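Local coordinates for catalase-3 (Neurospora crassa, PDB 4AJ9), which breaks down hydrogen peroxide into oxygen and water as a heme-containing catalase, probably protecting the cell from its toxic effects, at residues 123-128 with 326-331; 139-144 with 294-299; 143-148 with 342-347. All coordinates share one frame; numbering follows the deposited sequence.

Interaction 1 of 3, residues 123-128 with 326-331. With HEM (protoporphyrin IX containing Fe), chain Y.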
loop_
_atom_site.group_PDB
_atom_site.type_symbol
_atom_site.label_atom_id
_atom_site.label_comp_id
_atom_site.label_asym_id
_atom_site.label_seq_id
_atom_site.Cartn_x
_atom_site.Cartn_y
_atom_site.Cartn_z
ATOM N N ALA C 123 11.770 -8.058 23.314
ATOM C CA ALA C 123 11.628 -6.634 23.031
ATOM C C ALA C 123 10.652 -6.033 24.003
ATOM O O ALA C 123 9.538 -6.525 24.144
ATOM C CB ALA C 123 11.141 -6.419 21.591
ATOM N N THR C 124 11.058 -4.946 24.652
ATOM C CA THR C 124 10.268 -4.343 25.718
ATOM C C THR C 124 9.993 -2.886 25.413
ATOM O O THR C 124 10.918 -2.126 25.143
ATOM C CB THR C 124 11.057 -4.332 27.042
ATOM O OG1 THR C 124 11.452 -5.664 27.386
ATOM C CG2 THR C 124 10.221 -3.704 28.167
ATOM N N ARG C 125 8.731 -2.482 25.482
ATOM C CA ARG C 125 8.416 -1.062 25.397
ATOM C C ARG C 125 8.048 -0.515 26.772
ATOM O O ARG C 125 7.193 -1.078 27.470
ATOM C CB ARG C 125 7.252 -0.807 24.434
ATOM C CG ARG C 125 6.690 0.624 24.541
ATOM C CD ARG C 125 5.887 0.970 23.294
ATOM N NE ARG C 125 6.730 0.817 22.115
ATOM C CZ ARG C 125 6.281 0.624 20.885
ATOM N NH1 ARG C 125 4.973 0.571 20.649
ATOM N NH2 ARG C 125 7.154 0.478 19.886
ATOM N N PHE C 126 8.688 0.584 27.161
ATOM C CA PHE C 126 8.269 1.316 28.349
ATOM C C PHE C 126 7.459 2.490 27.856
ATOM O O PHE C 126 7.960 3.296 27.078
ATOM C CB PHE C 126 9.480 1.860 29.117
ATOM C CG PHE C 126 10.442 0.808 29.592
ATOM C CD1 PHE C 126 11.482 0.386 28.776
ATOM C CD2 PHE C 126 10.349 0.289 30.879
ATOM C CE1 PHE C 126 12.391 -0.573 29.221
ATOM C CE2 PHE C 126 11.266 -0.664 31.339
ATOM C CZ PHE C 126 12.286 -1.090 30.504
ATOM N N TYR C 127 6.205 2.581 28.277
ATOM C CA TYR C 127 5.372 3.707 27.905
ATOM C C TYR C 127 5.568 4.803 28.965
ATOM O O TYR C 127 4.733 4.964 29.865
ATOM C CB TYR C 127 3.902 3.269 27.840
ATOM C CG TYR C 127 3.565 2.233 26.781
ATOM C CD1 TYR C 127 3.711 0.860 27.031
ATOM C CD2 TYR C 127 3.056 2.620 25.547
ATOM C CE1 TYR C 127 3.376 -0.085 26.058
ATOM C CE2 TYR C 127 2.719 1.687 24.575
ATOM C CZ TYR C 127 2.880 0.338 24.837
ATOM O OH TYR C 127 2.543 -0.576 23.864
ATOM N N THR C 128 6.683 5.535 28.877
ATOM C CA THR C 128 7.060 6.492 29.925
ATOM C C THR C 128 6.325 7.803 29.774
ATOM O O THR C 128 5.724 8.071 28.729
ATOM C CB THR C 128 8.572 6.798 29.938
ATOM O OG1 THR C 128 8.872 7.842 28.986
ATOM C CG2 THR C 128 9.382 5.553 29.610
ATOM N N ILE C 326 2.084 -4.201 17.019
ATOM C CA ILE C 326 3.069 -3.389 17.733
ATOM C C ILE C 326 4.378 -3.265 16.933
ATOM O O ILE C 326 4.861 -4.240 16.361
ATOM C CB ILE C 326 3.340 -3.878 19.174
ATOM C CG1 ILE C 326 4.023 -2.761 19.980
ATOM C CG2 ILE C 326 4.126 -5.199 19.160
ATOM C CD1 ILE C 326 4.172 -3.054 21.504
ATOM N N SER C 327 4.924 -2.051 16.894
ATOM C CA SER C 327 6.070 -1.723 16.046
ATOM C C SER C 327 7.217 -1.223 16.911
ATOM O O SER C 327 7.237 -0.039 17.283
ATOM C CB SER C 327 5.681 -0.599 15.074
ATOM O OG SER C 327 4.643 -0.998 14.194
ATOM N N PHE C 328 8.167 -2.098 17.235
ATOM C CA PHE C 328 9.305 -1.709 18.072
ATOM C C PHE C 328 10.350 -0.975 17.242
ATOM O O PHE C 328 10.442 -1.184 16.032
ATOM C CB PHE C 328 9.954 -2.933 18.725
ATOM C CG PHE C 328 9.121 -3.572 19.809
ATOM C CD1 PHE C 328 9.180 -3.102 21.121
ATOM C CD2 PHE C 328 8.315 -4.665 19.528
ATOM C CE1 PHE C 328 8.424 -3.700 22.114
ATOM C CE2 PHE C 328 7.555 -5.259 20.528
ATOM C CZ PHE C 328 7.619 -4.773 21.816
ATOM N N GLN C 329 11.131 -0.121 17.900
ATOM C CA GLN C 329 12.236 0.594 17.259
ATOM C C GLN C 329 13.320 0.936 18.282
ATOM O O GLN C 329 13.026 1.528 19.324
ATOM C CB GLN C 329 11.770 1.922 16.668
ATOM C CG GLN C 329 10.782 1.873 15.509
ATOM C CD GLN C 329 10.573 3.271 14.944
ATOM O OE1 GLN C 329 11.536 3.988 14.700
ATOM N NE2 GLN C 329 9.319 3.673 14.769
ATOM N N PRO C 330 14.582 0.589 17.980
ATOM C CA PRO C 330 15.659 1.045 18.861
ATOM C C PRO C 330 15.797 2.561 18.770
ATOM O O PRO C 330 16.448 3.165 19.626
ATOM C CB PRO C 330 16.904 0.345 18.303
ATOM C CG PRO C 330 16.403 -0.706 17.411
ATOM C CD PRO C 330 15.076 -0.271 16.898
ATOM N N GLY C 331 15.165 3.187 17.775
ATOM C CA GLY C 331 15.182 4.643 17.696
ATOM C C GLY C 331 14.180 5.275 18.656
ATOM O O GLY C 331 14.118 6.495 18.820
HETATM C CHA HEM Y . 12.964 -7.099 14.426
HETATM C CHB HEM Y . 16.366 -7.674 17.859
HETATM C CHC HEM Y . 19.771 -6.494 14.622
HETATM C CHD HEM Y . 16.332 -5.088 11.515
HETATM C C1A HEM Y . 13.577 -7.404 15.629
HETATM C C2A HEM Y . 12.924 -7.888 16.840
HETATM C C3A HEM Y . 13.872 -8.060 17.778
HETATM C C4A HEM Y . 15.146 -7.671 17.206
HETATM C CMA HEM Y . 13.677 -8.559 19.231
HETATM C CAA HEM Y . 11.410 -8.199 16.977
HETATM C CBA HEM Y . 10.656 -7.064 17.663
HETATM C CGA HEM Y . 9.224 -7.491 17.850
HETATM O O1A HEM Y . 8.334 -6.953 17.146
HETATM O O2A HEM Y . 8.968 -8.383 18.703
HETATM C C1B HEM Y . 17.585 -7.347 17.297
HETATM C C2B HEM Y . 18.849 -7.247 18.004
HETATM C C3B HEM Y . 19.801 -6.942 17.107
HETATM C C4B HEM Y . 19.158 -6.814 15.814
HETATM C CMB HEM Y . 18.986 -7.494 19.524
HETATM C CAB HEM Y . 21.310 -6.687 17.334
HETATM C CBB HEM Y . 21.759 -6.262 18.522
HETATM C C1C HEM Y . 19.129 -5.937 13.544
HETATM C C2C HEM Y . 19.756 -5.184 12.467
HETATM C C3C HEM Y . 18.792 -4.826 11.614
HETATM C C4C HEM Y . 17.533 -5.291 12.136
HETATM C CMC HEM Y . 21.265 -4.913 12.327
HETATM C CAC HEM Y . 18.908 -3.983 10.338
HETATM C CBC HEM Y . 19.828 -3.018 10.274
HETATM C C1D HEM Y . 15.120 -5.502 11.985
HETATM C C2D HEM Y . 13.873 -5.280 11.301
HETATM C C3D HEM Y . 12.823 -5.908 12.207
HETATM C C4D HEM Y . 13.539 -6.437 13.348
HETATM C CMD HEM Y . 13.678 -4.562 9.949
HETATM C CAD HEM Y . 11.306 -5.949 11.965
HETATM C CBD HEM Y . 10.703 -4.787 12.744
HETATM C CGD HEM Y . 9.229 -4.697 12.451
HETATM O O1D HEM Y . 8.499 -4.098 13.277
HETATM O O2D HEM Y . 8.787 -5.251 11.412
HETATM N NA HEM Y . 14.925 -7.282 15.897
HETATM N NB HEM Y . 17.815 -7.072 15.973
HETATM N NC HEM Y . 17.771 -5.976 13.307
HETATM N ND HEM Y . 14.892 -6.174 13.179
HETATM FE FE HEM Y . 16.340 -6.546 14.658
#
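I326 and R125 reach toward each other tip to tip, where the loop after helix 319-324 meets strand 121-128 of the antiparallel beta-barrel that forms the catalase core. I326 CG1 lies 3.5 Å from R125 NH1, and its CD1 comes up beside Y127 OH, a hydroxyl hydrogen-bonded to the I370 carbonyl. At S327 the backbone takes over: R125 NH2 donates to S327 O at 2.7 Å with a bent N-H...O angle of 147°. The oxygen sits in the guanidinium plane, but the donor stands well above the carbonyl plane. R125 gets there with CG anti to its backbone N (chi1 168°) and a bend at chi3. Its NE forms a salt bridge with D134 and its NH1 a hydrogen bond with N371 OD1, so NE, NH1 and NH2 each have a polar partner and the group's rotation is fixed, with I326 CD1 over one face. F328 lays one face of its ring against A123, whose CB rests over the centre, a CH-pi contact of 3.6 Å to the centroid. The R125 backbone N lies at the ring edge, and F328 CD2 meets the heme propionate, 3.3 Å from HEM O1A. Q329 adds little across the contact, but its N donates to D134 OD2, on the same carboxylate that pairs with R125 NE.

Interaction 2 of 3, residues 139-144 with 294-299. With HEM (protoporphyrin IX containing Fe), chain Y; ACT (acetate ion), chain B.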
loop_
_atom_site.group_PDB
_atom_site.type_symbol
_atom_site.label_atom_id
_atom_site.label_comp_id
_atom_site.label_asym_id
_atom_site.label_seq_id
_atom_site.Cartn_x
_atom_site.Cartn_y
_atom_site.Cartn_z
ATOM N N ASN C 139 17.736 -12.878 23.529
ATOM C CA ASN C 139 18.030 -13.678 24.720
ATOM C C ASN C 139 19.489 -14.127 24.763
ATOM O O ASN C 139 19.860 -14.966 25.590
ATOM C CB ASN C 139 17.106 -14.898 24.811
ATOM C CG ASN C 139 17.500 -16.001 23.852
ATOM O OD1 ASN C 139 17.919 -15.745 22.715
ATOM N ND2 ASN C 139 17.397 -17.247 24.319
ATOM N N ILE C 140 20.286 -13.566 23.854
ATOM C CA ILE C 140 21.723 -13.832 23.725
ATOM C C ILE C 140 22.413 -12.472 23.635
ATOM O O ILE C 140 21.898 -11.569 22.989
ATOM C CB ILE C 140 22.001 -14.645 22.459
ATOM C CG1 ILE C 140 21.507 -16.086 22.656
ATOM C CG2 ILE C 140 23.482 -14.601 22.076
ATOM C CD1 ILE C 140 21.447 -16.892 21.354
ATOM N N PRO C 141 23.561 -12.312 24.321
ATOM C CA PRO C 141 24.114 -10.969 24.551
ATOM C C PRO C 141 24.983 -10.432 23.425
ATOM O O PRO C 141 25.429 -9.294 23.511
ATOM C CB PRO C 141 24.971 -11.160 25.810
ATOM C CG PRO C 141 25.388 -12.591 25.748
ATOM C CD PRO C 141 24.191 -13.324 25.183
ATOM N N VAL C 142 25.233 -11.239 22.401
ATOM C CA VAL C 142 26.065 -10.805 21.292
ATOM C C VAL C 142 25.362 -11.092 19.970
ATOM O O VAL C 142 24.567 -12.019 19.867
ATOM C CB VAL C 142 27.442 -11.514 21.297
ATOM C CG1 VAL C 142 28.256 -11.095 22.524
ATOM C CG2 VAL C 142 27.254 -13.038 21.242
ATOM N N PHE C 143 25.660 -10.302 18.953
ATOM C CA PHE C 143 25.052 -10.532 17.657
ATOM C C PHE C 143 26.059 -11.026 16.614
ATOM O O PHE C 143 27.260 -10.927 16.826
ATOM C CB PHE C 143 24.315 -9.293 17.171
ATOM C CG PHE C 143 23.234 -9.608 16.178
ATOM C CD1 PHE C 143 22.060 -10.217 16.592
ATOM C CD2 PHE C 143 23.410 -9.344 14.838
ATOM C CE1 PHE C 143 21.065 -10.525 15.682
ATOM C CE2 PHE C 143 22.427 -9.656 13.920
ATOM C CZ PHE C 143 21.252 -10.253 14.339
ATOM N N PHE C 144 25.559 -11.544 15.490
ATOM C CA PHE C 144 26.395 -12.222 14.489
ATOM C C PHE C 144 27.383 -11.333 13.752
ATOM O O PHE C 144 28.444 -11.797 13.319
ATOM C CB PHE C 144 25.533 -12.879 13.402
ATOM C CG PHE C 144 24.669 -14.008 13.888
ATOM C CD1 PHE C 144 25.191 -15.288 14.051
ATOM C CD2 PHE C 144 23.328 -13.802 14.138
ATOM C CE1 PHE C 144 24.379 -16.339 14.470
ATOM C CE2 PHE C 144 22.508 -14.848 14.561
ATOM C CZ PHE C 144 23.032 -16.112 14.723
ATOM N N THR C 294 29.657 -7.959 18.862
ATOM C CA THR C 294 29.964 -9.384 18.877
ATOM C C THR C 294 30.649 -9.771 20.180
ATOM O O THR C 294 31.082 -10.906 20.333
ATOM C CB THR C 294 30.869 -9.811 17.677
ATOM O OG1 THR C 294 32.166 -9.213 17.806
ATOM C CG2 THR C 294 30.238 -9.376 16.332
ATOM N N LYS C 295 30.752 -8.821 21.107
ATOM C CA LYS C 295 31.432 -9.053 22.376
ATOM C C LYS C 295 30.492 -8.723 23.528
ATOM O O LYS C 295 29.680 -7.806 23.419
ATOM C CB LYS C 295 32.676 -8.170 22.495
ATOM C CG LYS C 295 33.634 -8.202 21.305
ATOM C CD LYS C 295 34.561 -9.400 21.356
ATOM C CE LYS C 295 35.620 -9.326 20.253
ATOM N NZ LYS C 295 35.019 -9.173 18.898
ATOM N N PHE C 296 30.587 -9.481 24.619
ATOM C CA PHE C 296 29.944 -9.095 25.875
ATOM C C PHE C 296 30.985 -8.733 26.937
ATOM O O PHE C 296 32.153 -9.067 26.800
ATOM C CB PHE C 296 28.950 -10.156 26.392
ATOM C CG PHE C 296 29.586 -11.456 26.827
ATOM C CD1 PHE C 296 30.087 -11.606 28.114
ATOM C CD2 PHE C 296 29.662 -12.532 25.955
ATOM C CE1 PHE C 296 30.667 -12.797 28.515
ATOM C CE2 PHE C 296 30.241 -13.723 26.340
ATOM C CZ PHE C 296 30.748 -13.863 27.623
ATOM N N LEU C 297 30.558 -8.025 27.977
ATOM C CA LEU C 297 31.462 -7.622 29.047
ATOM C C LEU C 297 31.378 -8.603 30.211
ATOM O O LEU C 297 30.353 -8.669 30.891
ATOM C CB LEU C 297 31.110 -6.210 29.523
ATOM C CG LEU C 297 31.995 -5.588 30.608
ATOM C CD1 LEU C 297 33.413 -5.440 30.117
ATOM C CD2 LEU C 297 31.437 -4.237 31.022
ATOM N N PRO C 298 32.452 -9.378 30.444
ATOM C CA PRO C 298 32.439 -10.324 31.565
ATOM C C PRO C 298 31.994 -9.647 32.857
ATOM O O PRO C 298 32.421 -8.530 33.142
ATOM C CB PRO C 298 33.898 -10.761 31.652
ATOM C CG PRO C 298 34.359 -10.708 30.233
ATOM C CD PRO C 298 33.673 -9.509 29.627
ATOM N N GLU C 299 31.127 -10.304 33.620
ATOM C CA GLU C 299 30.599 -9.716 34.843
ATOM C C GLU C 299 31.667 -9.545 35.914
ATOM O O GLU C 299 31.475 -8.801 36.870
ATOM C CB GLU C 299 29.436 -10.550 35.378
ATOM C CG GLU C 299 28.167 -10.350 34.557
ATOM C CD GLU C 299 27.036 -11.222 35.005
ATOM O OE1 GLU C 299 26.856 -11.375 36.233
ATOM O OE2 GLU C 299 26.332 -11.753 34.119
HETATM C CHA HEM Y . 12.964 -7.099 14.426
HETATM C CHB HEM Y . 16.366 -7.674 17.859
HETATM C CHC HEM Y . 19.771 -6.494 14.622
HETATM C CHD HEM Y . 16.332 -5.088 11.515
HETATM C C1A HEM Y . 13.577 -7.404 15.629
HETATM C C2A HEM Y . 12.924 -7.888 16.840
HETATM C C3A HEM Y . 13.872 -8.060 17.778
HETATM C C4A HEM Y . 15.146 -7.671 17.206
HETATM C CMA HEM Y . 13.677 -8.559 19.231
HETATM C CAA HEM Y . 11.410 -8.199 16.977
HETATM C CBA HEM Y . 10.656 -7.064 17.663
HETATM C CGA HEM Y . 9.224 -7.491 17.850
HETATM O O1A HEM Y . 8.334 -6.953 17.146
HETATM O O2A HEM Y . 8.968 -8.383 18.703
HETATM C C1B HEM Y . 17.585 -7.347 17.297
HETATM C C2B HEM Y . 18.849 -7.247 18.004
HETATM C C3B HEM Y . 19.801 -6.942 17.107
HETATM C C4B HEM Y . 19.158 -6.814 15.814
HETATM C CMB HEM Y . 18.986 -7.494 19.524
HETATM C CAB HEM Y . 21.310 -6.687 17.334
HETATM C CBB HEM Y . 21.759 -6.262 18.522
HETATM C C1C HEM Y . 19.129 -5.937 13.544
HETATM C C2C HEM Y . 19.756 -5.184 12.467
HETATM C C3C HEM Y . 18.792 -4.826 11.614
HETATM C C4C HEM Y . 17.533 -5.291 12.136
HETATM C CMC HEM Y . 21.265 -4.913 12.327
HETATM C CAC HEM Y . 18.908 -3.983 10.338
HETATM C CBC HEM Y . 19.828 -3.018 10.274
HETATM C C1D HEM Y . 15.120 -5.502 11.985
HETATM C C2D HEM Y . 13.873 -5.280 11.301
HETATM C C3D HEM Y . 12.823 -5.908 12.207
HETATM C C4D HEM Y . 13.539 -6.437 13.348
HETATM C CMD HEM Y . 13.678 -4.562 9.949
HETATM C CAD HEM Y . 11.306 -5.949 11.965
HETATM C CBD HEM Y . 10.703 -4.787 12.744
HETATM C CGD HEM Y . 9.229 -4.697 12.451
HETATM O O1D HEM Y . 8.499 -4.098 13.277
HETATM O O2D HEM Y . 8.787 -5.251 11.412
HETATM N NA HEM Y . 14.925 -7.282 15.897
HETATM N NB HEM Y . 17.815 -7.072 15.973
HETATM N NC HEM Y . 17.771 -5.976 13.307
HETATM N ND HEM Y . 14.892 -6.174 13.179
HETATM FE FE HEM Y . 16.340 -6.546 14.658
HETATM C C ACT B . 17.772 -19.109 27.915
HETATM O O ACT B . 18.652 -18.576 28.619
HETATM O OXT ACT B . 17.481 -18.485 26.862
HETATM C CH3 ACT B . 17.124 -20.410 28.331
HETATM O O HOH W 1 27.095 -7.328 24.659
#
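V142 meets F296 edge-on: its CG1 lies in the plane of the ring, 4.0 Å from F296 CD2. Here the loop after strand 131-138 packs on the loop before strand 305-314. V142 holds CG1 anti to its own carbonyl carbon (chi1 -66°), which also lays that methyl against the opposing backbone, 3.4 Å from K295 C. F296 carries its ring between its backbone N and carbonyl carbon (chi1 67°), and P141 touches F296 through their CB atoms, 4.1 Å apart. Further along, T294 puts its methyl CG2 3.4 Å from F143 O, while T294 OG1 bonds to D292 and accepts from K295 NZ, itself salt-bridged to D292. The F143 side chain leads away from 294-299 and into the heme pocket, near the predicted active-site N138. One face of its ring lies against the heme vinyl, CG being 3.7 Å from HEM CAB; F144 CD2 sits over the centre of the other face. An alanine in place of F143 would probably open a gap between the vinyl group and F144 and leave that edge of the heme freer to shift. A water lies within hydrogen-bonding distance of both P141 O (2.8 Å) and K295 O (2.9 Å), though it has more acceptors nearby than protons. The direct contacts between the loops are thus largely apolar, and polar backbone atoms look to that water and to neighbours such as H188, which bonds to T294 O, and Q444, which bonds to F296 N.

Interaction 3 of 3, residues 143-148 with 342-347. With HEM (protoporphyrin IX containing Fe), chain Y.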
loop_
_atom_site.group_PDB
_atom_site.type_symbol
_atom_site.label_atom_id
_atom_site.label_comp_id
_atom_site.label_asym_id
_atom_site.label_seq_id
_atom_site.Cartn_x
_atom_site.Cartn_y
_atom_site.Cartn_z
ATOM N N PHE C 143 25.660 -10.302 18.953
ATOM C CA PHE C 143 25.052 -10.532 17.657
ATOM C C PHE C 143 26.059 -11.026 16.614
ATOM O O PHE C 143 27.260 -10.927 16.826
ATOM C CB PHE C 143 24.315 -9.293 17.171
ATOM C CG PHE C 143 23.234 -9.608 16.178
ATOM C CD1 PHE C 143 22.060 -10.217 16.592
ATOM C CD2 PHE C 143 23.410 -9.344 14.838
ATOM C CE1 PHE C 143 21.065 -10.525 15.682
ATOM C CE2 PHE C 143 22.427 -9.656 13.920
ATOM C CZ PHE C 143 21.252 -10.253 14.339
ATOM N N PHE C 144 25.559 -11.544 15.490
ATOM C CA PHE C 144 26.395 -12.222 14.489
ATOM C C PHE C 144 27.383 -11.333 13.752
ATOM O O PHE C 144 28.444 -11.797 13.319
ATOM C CB PHE C 144 25.533 -12.879 13.402
ATOM C CG PHE C 144 24.669 -14.008 13.888
ATOM C CD1 PHE C 144 25.191 -15.288 14.051
ATOM C CD2 PHE C 144 23.328 -13.802 14.138
ATOM C CE1 PHE C 144 24.379 -16.339 14.470
ATOM C CE2 PHE C 144 22.508 -14.848 14.561
ATOM C CZ PHE C 144 23.032 -16.112 14.723
ATOM N N ILE C 145 27.023 -10.074 13.557
ATOM C CA ILE C 145 27.771 -9.232 12.634
ATOM C C ILE C 145 28.052 -7.895 13.274
ATOM O O ILE C 145 27.397 -7.525 14.237
ATOM C CB ILE C 145 27.009 -9.015 11.319
ATOM C CG1 ILE C 145 25.603 -8.486 11.625
ATOM C CG2 ILE C 145 26.934 -10.333 10.519
ATOM C CD1 ILE C 145 24.835 -8.023 10.433
ATOM N N GLN C 146 29.032 -7.183 12.729
ATOM C CA GLN C 146 29.571 -5.983 13.371
ATOM C C GLN C 146 29.152 -4.697 12.667
ATOM O O GLN C 146 29.446 -3.607 13.127
ATOM C CB GLN C 146 31.102 -6.062 13.422
ATOM C CG GLN C 146 31.626 -7.306 14.123
ATOM C CD GLN C 146 33.138 -7.376 14.149
ATOM O OE1 GLN C 146 33.790 -7.335 13.103
ATOM N NE2 GLN C 146 33.707 -7.487 15.348
ATOM N N ASP C 147 28.464 -4.827 11.544
ATOM C CA ASP C 147 28.039 -3.652 10.801
ATOM C C ASP C 147 26.648 -3.925 10.215
ATOM O O ASP C 147 26.435 -4.941 9.568
ATOM C CB ASP C 147 29.065 -3.337 9.707
ATOM C CG ASP C 147 28.817 -1.995 9.021
ATOM O OD1 ASP C 147 27.646 -1.682 8.684
ATOM O OD2 ASP C 147 29.808 -1.250 8.814
ATOM N N ALA C 148 25.714 -3.008 10.457
ATOM C CA ALA C 148 24.326 -3.167 10.044
ATOM C C ALA C 148 24.145 -3.436 8.552
ATOM O O ALA C 148 23.153 -4.029 8.141
ATOM C CB ALA C 148 23.531 -1.935 10.441
ATOM N N ASP C 342 28.256 2.144 17.747
ATOM C CA ASP C 342 28.225 0.732 17.397
ATOM C C ASP C 342 27.615 0.657 15.998
ATOM O O ASP C 342 26.451 0.998 15.817
ATOM C CB ASP C 342 27.367 0.022 18.445
ATOM C CG ASP C 342 27.035 -1.415 18.098
ATOM O OD1 ASP C 342 26.827 -1.760 16.905
ATOM O OD2 ASP C 342 26.951 -2.207 19.059
ATOM N N PRO C 343 28.413 0.261 14.993
ATOM C CA PRO C 343 27.936 0.308 13.603
ATOM C C PRO C 343 26.734 -0.599 13.338
ATOM O O PRO C 343 26.060 -0.450 12.325
ATOM C CB PRO C 343 29.146 -0.183 12.799
ATOM C CG PRO C 343 30.329 0.080 13.687
ATOM C CD PRO C 343 29.825 -0.161 15.076
ATOM N N LEU C 344 26.463 -1.533 14.238
ATOM C CA LEU C 344 25.304 -2.386 14.049
ATOM C C LEU C 344 24.072 -1.643 14.543
ATOM O O LEU C 344 23.063 -1.569 13.861
ATOM C CB LEU C 344 25.486 -3.715 14.779
ATOM C CG LEU C 344 24.394 -4.760 14.561
ATOM C CD1 LEU C 344 24.483 -5.348 13.160
ATOM C CD2 LEU C 344 24.527 -5.845 15.637
ATOM N N LEU C 345 24.173 -1.074 15.739
ATOM C CA LEU C 345 23.093 -0.275 16.291
ATOM C C LEU C 345 22.763 0.871 15.345
ATOM O O LEU C 345 21.595 1.164 15.073
ATOM C CB LEU C 345 23.508 0.290 17.644
ATOM C CG LEU C 345 22.656 1.450 18.142
ATOM C CD1 LEU C 345 21.250 0.964 18.425
ATOM C CD2 LEU C 345 23.292 2.019 19.404
ATOM N N GLN C 346 23.810 1.521 14.850
ATOM C CA GLN C 346 23.669 2.664 13.947
ATOM C C GLN C 346 22.687 2.439 12.791
ATOM O O GLN C 346 21.810 3.278 12.523
ATOM C CB GLN C 346 25.052 3.084 13.428
ATOM C CG GLN C 346 25.928 3.687 14.513
ATOM C CD GLN C 346 25.596 5.156 14.776
ATOM O OE1 GLN C 346 25.514 5.959 13.846
ATOM N NE2 GLN C 346 25.416 5.512 16.047
ATOM N N GLY C 347 22.831 1.315 12.101
ATOM C CA GLY C 347 21.960 1.009 10.983
ATOM C C GLY C 347 20.569 0.540 11.389
ATOM O O GLY C 347 19.602 0.717 10.637
HETATM C CHA HEM Y . 12.964 -7.099 14.426
HETATM C CHB HEM Y . 16.366 -7.674 17.859
HETATM C CHC HEM Y . 19.771 -6.494 14.622
HETATM C CHD HEM Y . 16.332 -5.088 11.515
HETATM C C1A HEM Y . 13.577 -7.404 15.629
HETATM C C2A HEM Y . 12.924 -7.888 16.840
HETATM C C3A HEM Y . 13.872 -8.060 17.778
HETATM C C4A HEM Y . 15.146 -7.671 17.206
HETATM C CMA HEM Y . 13.677 -8.559 19.231
HETATM C CAA HEM Y . 11.410 -8.199 16.977
HETATM C CBA HEM Y . 10.656 -7.064 17.663
HETATM C CGA HEM Y . 9.224 -7.491 17.850
HETATM O O1A HEM Y . 8.334 -6.953 17.146
HETATM O O2A HEM Y . 8.968 -8.383 18.703
HETATM C C1B HEM Y . 17.585 -7.347 17.297
HETATM C C2B HEM Y . 18.849 -7.247 18.004
HETATM C C3B HEM Y . 19.801 -6.942 17.107
HETATM C C4B HEM Y . 19.158 -6.814 15.814
HETATM C CMB HEM Y . 18.986 -7.494 19.524
HETATM C CAB HEM Y . 21.310 -6.687 17.334
HETATM C CBB HEM Y . 21.759 -6.262 18.522
HETATM C C1C HEM Y . 19.129 -5.937 13.544
HETATM C C2C HEM Y . 19.756 -5.184 12.467
HETATM C C3C HEM Y . 18.792 -4.826 11.614
HETATM C C4C HEM Y . 17.533 -5.291 12.136
HETATM C CMC HEM Y . 21.265 -4.913 12.327
HETATM C CAC HEM Y . 18.908 -3.983 10.338
HETATM C CBC HEM Y . 19.828 -3.018 10.274
HETATM C C1D HEM Y . 15.120 -5.502 11.985
HETATM C C2D HEM Y . 13.873 -5.280 11.301
HETATM C C3D HEM Y . 12.823 -5.908 12.207
HETATM C C4D HEM Y . 13.539 -6.437 13.348
HETATM C CMD HEM Y . 13.678 -4.562 9.949
HETATM C CAD HEM Y . 11.306 -5.949 11.965
HETATM C CBD HEM Y . 10.703 -4.787 12.744
HETATM C CGD HEM Y . 9.229 -4.697 12.451
HETATM O O1D HEM Y . 8.499 -4.098 13.277
HETATM O O2D HEM Y . 8.787 -5.251 11.412
HETATM N NA HEM Y . 14.925 -7.282 15.897
HETATM N NB HEM Y . 17.815 -7.072 15.973
HETATM N NC HEM Y . 17.771 -5.976 13.307
HETATM N ND HEM Y . 14.892 -6.174 13.179
HETATM FE FE HEM Y . 16.340 -6.546 14.658
#
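L344 CD2 comes at the F143 ring obliquely, 3.8 Å from CD2 of the ring, while I145 CG1 lies in the ring plane at its edge. L344 crosses both F143 and I145 at about a right angle. With CG anti to its backbone N (chi1 -175°), its CD1 touches both I145 CG1, at 3.7 Å, and HEM CMC, at 3.4 Å, while CD2 lies near the vinyl CAB. The chain of 143-148 then runs past the start of helix 343-360. Q146 O sits 3.5 Å from P343 CB, and neither it nor I145 O has a polar partner in the model. The A148 N donates to P343 O at 3.2 Å, nearly straight at 164°. Beyond it, A148 CB presses to 3.4 Å from G347 CA, where a side chain on the glycine would collide with it. D342 caps the helix: L344 N meets its OD1 at 2.7 Å nearly along the C-O bond, L345 N from above the carboxylate plane, while OD2 bonds to H212. D147 OD1 is hydrogen-bonded to S31 and OD2 salt-bridged to K33, both of a second subunit. This is the N-capped start of the helix that carries Y352, by similarity the axial iron ligand, lining the catalase heme pocket at the CMC methyl and the CAC-CBC vinyl.

Overall arrangement
All three contacts are buried and all touch the same heme, but at different places. Interaction 1 borders a propionate and ties the barrel strand to a loop through an arginine with a charged partner. Interactions 2 and 3 share F143 and F144 and lie at the vinyl side; they meet directly where T294 CG2 packs on Q146 CG. Interaction 2 joins two loops by apolar packing and a water, and no other chain touches it, whereas interaction 3 sets the same loop against helix 343-360 with a backbone bond and is buried against neighbouring subunits, D147 pairing with the second. Segments of interactions 1 and 3 alternate along the chain, their centres about 19 Å apart.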